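Local coordinates for protein NADPH-quinone reductase (Pediococcus pentosaceus ATCC 25745, PDB 3HA2) that probably transfers electrons from NAD(P)H to quinones through a bound FMN, with this chain supplying the flavodoxin-like part of the protein, at residues F20-I25 / L156-Q161; V98-N104 / A141-F145; L48-N52 / A89-K93. The contacts are given in a common frame with arbitrary orientation. Residue numbers count along the deposited sequence, not the author numbering.

Contact 1 (F20-I25 / L156-Q161); sequences FFKAAI and LLVAYQ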
# COMPACT_ATOMS: atom_id res chain seq x y z
N PHE A 20 15.21 -19.56 -4.12
CA PHE A 20 15.05 -20.05 -5.50
C PHE A 20 15.32 -18.92 -6.49
O PHE A 20 15.96 -19.12 -7.52
CB PHE A 20 13.62 -20.56 -5.76
CG PHE A 20 13.31 -21.90 -5.15
CD1 PHE A 20 13.48 -23.07 -5.89
CD2 PHE A 20 12.77 -21.99 -3.87
CE1 PHE A 20 13.17 -24.32 -5.35
CE2 PHE A 20 12.45 -23.24 -3.32
CZ PHE A 20 12.65 -24.40 -4.06
N PHE A 21 14.79 -17.74 -6.17
CA PHE A 21 14.90 -16.57 -7.04
C PHE A 21 16.32 -16.00 -7.01
O PHE A 21 16.88 -15.64 -8.05
CB PHE A 21 13.84 -15.53 -6.63
CG PHE A 21 12.44 -15.95 -7.02
CD1 PHE A 21 11.87 -15.49 -8.19
CD2 PHE A 21 11.72 -16.85 -6.24
CE1 PHE A 21 10.60 -15.89 -8.58
CE2 PHE A 21 10.45 -17.26 -6.61
CZ PHE A 21 9.88 -16.77 -7.79
N LYS A 22 16.93 -15.97 -5.83
CA LYS A 22 18.30 -15.50 -5.70
C LYS A 22 19.18 -16.41 -6.53
O LYS A 22 19.99 -15.95 -7.34
CB LYS A 22 18.72 -15.46 -4.22
CG LYS A 22 20.13 -14.94 -3.93
CD LYS A 22 20.47 -15.20 -2.45
CE LYS A 22 21.63 -14.38 -1.92
NZ LYS A 22 22.89 -14.56 -2.70
N ALA A 23 19.01 -17.73 -6.37
CA ALA A 23 19.85 -18.68 -7.09
C ALA A 23 19.69 -18.52 -8.60
O ALA A 23 20.65 -18.75 -9.35
CB ALA A 23 19.55 -20.13 -6.67
N ALA A 24 18.50 -18.12 -9.04
CA ALA A 24 18.18 -18.03 -10.47
C ALA A 24 18.92 -16.91 -11.19
O ALA A 24 19.15 -16.98 -12.41
CB ALA A 24 16.68 -17.90 -10.67
N ILE A 25 19.29 -15.86 -10.46
CA ILE A 25 19.99 -14.72 -11.05
C ILE A 25 21.44 -14.60 -10.55
O ILE A 25 22.13 -13.63 -10.87
CB ILE A 25 19.18 -13.39 -10.87
CG1 ILE A 25 18.80 -13.15 -9.40
CG2 ILE A 25 17.92 -13.42 -11.76
CD1 ILE A 25 19.86 -12.44 -8.59
N LEU A 156 8.78 -20.91 -14.35
CA LEU A 156 8.54 -19.60 -13.77
C LEU A 156 9.90 -18.93 -13.49
O LEU A 156 10.06 -17.73 -13.71
CB LEU A 156 7.71 -19.76 -12.49
CG LEU A 156 7.25 -18.51 -11.76
CD1 LEU A 156 5.99 -18.85 -10.98
CD2 LEU A 156 8.34 -17.97 -10.84
N LEU A 157 10.88 -19.72 -13.06
CA LEU A 157 12.22 -19.20 -12.79
C LEU A 157 12.95 -18.69 -14.04
O LEU A 157 13.65 -17.69 -13.96
CB LEU A 157 13.07 -20.19 -11.96
CG LEU A 157 12.59 -20.38 -10.51
CD1 LEU A 157 13.29 -21.55 -9.83
CD2 LEU A 157 12.74 -19.08 -9.67
N VAL A 158 12.74 -19.34 -15.18
CA VAL A 158 13.20 -18.84 -16.49
C VAL A 158 12.52 -17.51 -16.88
O VAL A 158 13.18 -16.60 -17.40
CB VAL A 158 12.96 -19.90 -17.61
CG1 VAL A 158 13.30 -19.33 -18.98
CG2 VAL A 158 13.77 -21.16 -17.35
N ALA A 159 11.22 -17.40 -16.65
CA ALA A 159 10.50 -16.15 -16.88
C ALA A 159 11.09 -15.05 -16.00
O ALA A 159 11.25 -13.91 -16.43
CB ALA A 159 8.99 -16.31 -16.62
N TYR A 160 11.41 -15.42 -14.76
CA TYR A 160 12.03 -14.49 -13.81
C TYR A 160 13.40 -13.99 -14.28
O TYR A 160 13.69 -12.79 -14.23
CB TYR A 160 12.13 -15.18 -12.44
CG TYR A 160 12.81 -14.36 -11.36
CD1 TYR A 160 12.18 -13.23 -10.81
CD2 TYR A 160 14.07 -14.72 -10.87
CE1 TYR A 160 12.80 -12.48 -9.80
CE2 TYR A 160 14.69 -13.97 -9.86
CZ TYR A 160 14.06 -12.86 -9.34
OH TYR A 160 14.66 -12.15 -8.32
N GLN A 161 14.22 -14.92 -14.78
CA GLN A 161 15.52 -14.57 -15.37
C GLN A 161 15.37 -13.58 -16.53
O GLN A 161 16.12 -12.61 -16.61
CB GLN A 161 16.26 -15.82 -15.85
CG GLN A 161 16.78 -16.70 -14.75
CD GLN A 161 17.36 -18.00 -15.29
OE1 GLN A 161 17.00 -18.44 -16.38
NE2 GLN A 161 18.26 -18.61 -14.51
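Two helices pack together on one face of the parallel sheet: 20-25, from the helix after the first strand, and 156-161, from the C-terminal helix. Their axes approach to 9.6 Å and cross at -55°. A24, small and pointing at the other helix, lets L157 and Y160 come close, its CB lying 4.2 Å from L157 CD2 and 4.1 Å from Y160 CD2. F21 provides the aromatic core. Its edge points at the face of Y160, a T-shaped pair with centroids 4.6 Å apart and planes at 85°, while L157 CD2 sits 3.9 Å from the F21 ring centroid, almost on the ring normal, as a CH-pi contact. L156 CD2 lies 3.6 Å from F21 CZ, and I25 CG2 reaches Y160 CE2 at 3.8 Å. Glutamine suits the outer margin, where Q161 NE2 donates to the main-chain carbonyl A24 O over 2.8 Å. Y160 is amphipathic: its ring packs against F21, A24 and I25 and down onto the sheet, while its hydroxyl hydrogen-bonds E58 of strand 54-60. With F21 resting on V142 and Y160 on L140, the pair forms a helical layer of the flavodoxin-like alpha/beta/alpha sandwich.

Contact 2 (V98-N104 / A141-F145); sequences VVSTGDN and AVHQF
Strands 98-101 and 141-143 run parallel, axes 4.6 Å apart at 20°, with V99 beside A141, S100 beside V142 and T101 beside H143. Backbone angles are extended up to T101 and H143; G102 then turns (-89/2), and Q144 takes a left-handed conformation (60/46). V142 N donates to V99 O, T101 N to V142 O and Q144 N to T101 O, each 2.8 Å. The alternate residues V98 and S100 turn their backbone groups the other way, V98 bonding L57 and F59, S100 bonding F59 and L61. V98 CG1 meets V142 CG2 at 3.9 Å, both valines in t. Q144 (chi1 m, chi2 t) sends NE2 to G102 O, 3.0 Å. One water bonds Q144 OE1 (2.6 Å) and N104 ND2 (2.9 Å), while N104 OD1 accepts from N106 N; another gives to T101 O (3.1 Å) and accepts from F145 N (2.9 Å). In this edge pairing of a five-stranded flavodoxin-like sheet, side-chain amide and water take over carbonyl and amide groups where strand pairing stops.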
# COMPACT_ATOMS: atom_id res chain seq x y z
N VAL A 98 7.77 -8.08 -8.99
CA VAL A 98 7.65 -9.54 -8.83
C VAL A 98 6.88 -9.78 -7.53
O VAL A 98 7.45 -9.66 -6.44
CB VAL A 98 9.03 -10.24 -8.80
CG1 VAL A 98 8.87 -11.79 -8.60
CG2 VAL A 98 9.78 -9.95 -10.12
N VAL A 99 5.58 -10.05 -7.65
CA VAL A 99 4.70 -10.14 -6.48
C VAL A 99 4.23 -11.57 -6.26
O VAL A 99 3.70 -12.19 -7.17
CB VAL A 99 3.49 -9.13 -6.56
CG1 VAL A 99 2.67 -9.31 -7.87
CG2 VAL A 99 2.61 -9.25 -5.33
N SER A 100 4.47 -12.10 -5.07
CA SER A 100 4.13 -13.49 -4.82
C SER A 100 2.89 -13.57 -3.92
O SER A 100 2.67 -12.68 -3.07
CB SER A 100 5.33 -14.25 -4.24
OG SER A 100 5.71 -13.69 -3.01
N THR A 101 2.06 -14.57 -4.17
CA THR A 101 0.84 -14.76 -3.38
C THR A 101 0.73 -16.24 -3.00
O THR A 101 1.25 -17.09 -3.69
CB THR A 101 -0.45 -14.35 -4.15
OG1 THR A 101 -0.90 -15.43 -4.97
CG2 THR A 101 -0.24 -13.13 -5.02
N GLY A 102 0.08 -16.53 -1.87
CA GLY A 102 -0.27 -17.89 -1.48
C GLY A 102 -1.63 -18.31 -2.03
O GLY A 102 -2.09 -19.42 -1.76
N ASP A 103 -2.27 -17.42 -2.79
CA ASP A 103 -3.57 -17.72 -3.41
C ASP A 103 -3.41 -18.11 -4.86
O ASP A 103 -2.49 -17.65 -5.54
CB ASP A 103 -4.48 -16.48 -3.34
CG ASP A 103 -4.69 -15.99 -1.92
OD1 ASP A 103 -5.17 -16.79 -1.09
OD2 ASP A 103 -4.38 -14.82 -1.64
N ASN A 104 -4.33 -18.95 -5.35
CA ASN A 104 -4.38 -19.29 -6.75
C ASN A 104 -4.56 -18.03 -7.59
O ASN A 104 -5.31 -17.13 -7.22
CB ASN A 104 -5.51 -20.28 -7.03
CG ASN A 104 -5.40 -20.91 -8.40
OD1 ASN A 104 -5.62 -20.26 -9.41
ND2 ASN A 104 -5.04 -22.20 -8.44
N ALA A 141 3.53 -11.89 -11.70
CA ALA A 141 2.81 -12.43 -10.54
C ALA A 141 3.19 -13.89 -10.33
O ALA A 141 3.23 -14.68 -11.29
CB ALA A 141 1.28 -12.27 -10.71
N VAL A 142 3.50 -14.23 -9.08
CA VAL A 142 4.00 -15.56 -8.72
C VAL A 142 3.02 -16.15 -7.71
O VAL A 142 3.03 -15.78 -6.55
CB VAL A 142 5.43 -15.46 -8.12
CG1 VAL A 142 5.95 -16.83 -7.69
CG2 VAL A 142 6.39 -14.81 -9.13
N HIS A 143 2.20 -17.09 -8.17
CA HIS A 143 1.12 -17.63 -7.35
C HIS A 143 1.43 -19.05 -6.86
O HIS A 143 1.58 -19.97 -7.66
CB HIS A 143 -0.18 -17.64 -8.15
CG HIS A 143 -0.68 -16.28 -8.51
ND1 HIS A 143 -0.66 -15.81 -9.80
CD2 HIS A 143 -1.25 -15.31 -7.76
CE1 HIS A 143 -1.19 -14.60 -9.84
NE2 HIS A 143 -1.56 -14.27 -8.61
N GLN A 144 1.55 -19.19 -5.54
CA GLN A 144 1.74 -20.51 -4.87
C GLN A 144 3.01 -21.21 -5.34
O GLN A 144 3.02 -22.42 -5.61
CB GLN A 144 0.51 -21.41 -5.04
CG GLN A 144 -0.77 -20.79 -4.43
CD GLN A 144 -2.01 -21.67 -4.58
OE1 GLN A 144 -2.17 -22.40 -5.56
NE2 GLN A 144 -2.90 -21.59 -3.60
N PHE A 145 4.10 -20.45 -5.40
CA PHE A 145 5.34 -20.96 -5.97
C PHE A 145 5.75 -22.30 -5.39
O PHE A 145 6.14 -23.20 -6.13
CB PHE A 145 6.49 -19.98 -5.82
CG PHE A 145 7.78 -20.50 -6.38
CD1 PHE A 145 8.06 -20.37 -7.74
CD2 PHE A 145 8.69 -21.16 -5.57
CE1 PHE A 145 9.25 -20.87 -8.27
CE2 PHE A 145 9.87 -21.68 -6.10
CZ PHE A 145 10.15 -21.53 -7.45
O HOH W 1 4.24 -17.79 -4.38
O HOH W 2 -4.18 -23.85 -6.21

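Contact 3 (L48-N52 / A89-K93); sequences LLLQN and ALEGK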
# COMPACT_ATOMS: atom_id res chain seq x y z
N LEU A 48 22.06 3.27 -5.19
CA LEU A 48 21.79 2.05 -5.96
C LEU A 48 20.78 2.30 -7.07
O LEU A 48 20.95 1.81 -8.19
CB LEU A 48 21.29 0.93 -5.03
CG LEU A 48 22.34 0.34 -4.08
CD1 LEU A 48 21.66 -0.67 -3.15
CD2 LEU A 48 23.47 -0.35 -4.86
N LEU A 49 19.74 3.06 -6.78
CA LEU A 49 18.77 3.42 -7.83
C LEU A 49 19.43 4.15 -9.00
O LEU A 49 19.18 3.81 -10.17
CB LEU A 49 17.64 4.27 -7.26
CG LEU A 49 16.72 3.51 -6.31
CD1 LEU A 49 15.94 4.52 -5.49
CD2 LEU A 49 15.78 2.61 -7.06
N LEU A 50 20.28 5.12 -8.69
CA LEU A 50 20.93 5.92 -9.72
C LEU A 50 21.82 5.07 -10.62
O LEU A 50 22.01 5.41 -11.79
CB LEU A 50 21.74 7.06 -9.09
CG LEU A 50 20.96 8.24 -8.47
CD1 LEU A 50 21.93 9.22 -7.81
CD2 LEU A 50 20.12 8.96 -9.51
N GLN A 51 22.35 3.98 -10.08
CA GLN A 51 23.31 3.12 -10.77
C GLN A 51 22.64 2.04 -11.61
O GLN A 51 23.32 1.26 -12.28
CB GLN A 51 24.24 2.45 -9.75
CG GLN A 51 25.18 3.39 -9.01
CD GLN A 51 25.90 2.70 -7.86
OE1 GLN A 51 25.95 3.22 -6.74
NE2 GLN A 51 26.47 1.53 -8.12
N ASN A 52 21.31 1.95 -11.54
CA ASN A 52 20.61 0.87 -12.25
C ASN A 52 19.57 1.39 -13.22
O ASN A 52 19.05 2.50 -13.04
CB ASN A 52 20.03 -0.15 -11.27
CG ASN A 52 21.11 -0.99 -10.61
OD1 ASN A 52 21.42 -2.10 -11.08
ND2 ASN A 52 21.73 -0.47 -9.56
N ALA A 89 14.94 11.71 -10.70
CA ALA A 89 16.11 10.85 -10.76
C ALA A 89 15.84 9.55 -11.52
O ALA A 89 16.75 8.98 -12.13
CB ALA A 89 16.61 10.54 -9.35
N LEU A 90 14.58 9.12 -11.49
CA LEU A 90 14.19 7.83 -12.06
C LEU A 90 13.73 7.89 -13.51
O LEU A 90 13.41 6.85 -14.09
CB LEU A 90 13.09 7.19 -11.19
CG LEU A 90 13.41 7.16 -9.69
CD1 LEU A 90 12.18 6.75 -8.91
CD2 LEU A 90 14.58 6.23 -9.39
N GLU A 91 13.75 9.08 -14.10
CA GLU A 91 13.19 9.25 -15.45
C GLU A 91 13.85 8.32 -16.46
O GLU A 91 15.07 8.30 -16.57
CB GLU A 91 13.35 10.70 -15.94
CG GLU A 91 12.72 10.94 -17.32
CD GLU A 91 12.77 12.39 -17.75
OE1 GLU A 91 13.41 13.22 -17.05
OE2 GLU A 91 12.15 12.70 -18.79
N GLY A 92 13.04 7.55 -17.19
CA GLY A 92 13.57 6.64 -18.20
C GLY A 92 13.94 5.24 -17.71
O GLY A 92 14.23 4.35 -18.52
N LYS A 93 13.99 5.05 -16.39
CA LYS A 93 14.25 3.72 -15.82
C LYS A 93 12.97 2.89 -15.92
O LYS A 93 11.87 3.45 -16.07
CB LYS A 93 14.73 3.82 -14.36
CG LYS A 93 16.02 4.62 -14.19
CD LYS A 93 16.42 4.75 -12.70
CE LYS A 93 17.58 5.73 -12.53
NZ LYS A 93 18.85 5.16 -13.09
O HOH W 3 20.71 7.40 -13.08
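In this flavodoxin-like fold, a lysine at the end of a beta turn reaches the carbonyls where helix 42-50 ends. K93, L50 and L49 bury the most surface. K93 closes the type II turn L90-K93, which leads into strand 94-101, and its long, flexible chain lets the ammonium reach carbonyls at and just beyond the end of the helix. K93 NZ donates to N52 O at 2.7 Å, and more weakly to L49 O at 3.2 Å and L50 O at 3.4 Å; a positive charge suits this carbonyl-rich end, where the helix dipole is negative. The third position of the turn, G92, has positive phi (88/-12), where a CB would be jammed against the preceding carbonyl oxygen. L50 lays CD2 3.9 Å from A89 CB. L49 points inward and is buried: L49 CB meets L90 CD2 at 4.2 Å, and its side chain also packs on W73 and V77 of helix 68-77 and on F82, joining the helix end to the core. N52 ND2 donates back to L48 O at 2.8 Å. A water bridges the two segments, accepting from K93 NZ at 2.9 Å and donating to L50 O at 2.7 Å.

From the N terminus the chain passes strand 3-7 and then helix 18-25, which opens the largest loop, closed only when helix 150-165 returns to it in contact 1. Both other contacts nest inside that loop, one after the other: contact 3 ties the end of helix 42-50 to the turn before strand 94-101, and contact 2 then joins that strand's far end to edge strand 135-143. Contacts 2 and 3 lie on opposite sides of the chain's centre, about 27 Å apart between centres. Contacts 1 and 2 touch directly, F20 and F21 meeting F145 and V142, so helix layer and sheet edge share one apolar core.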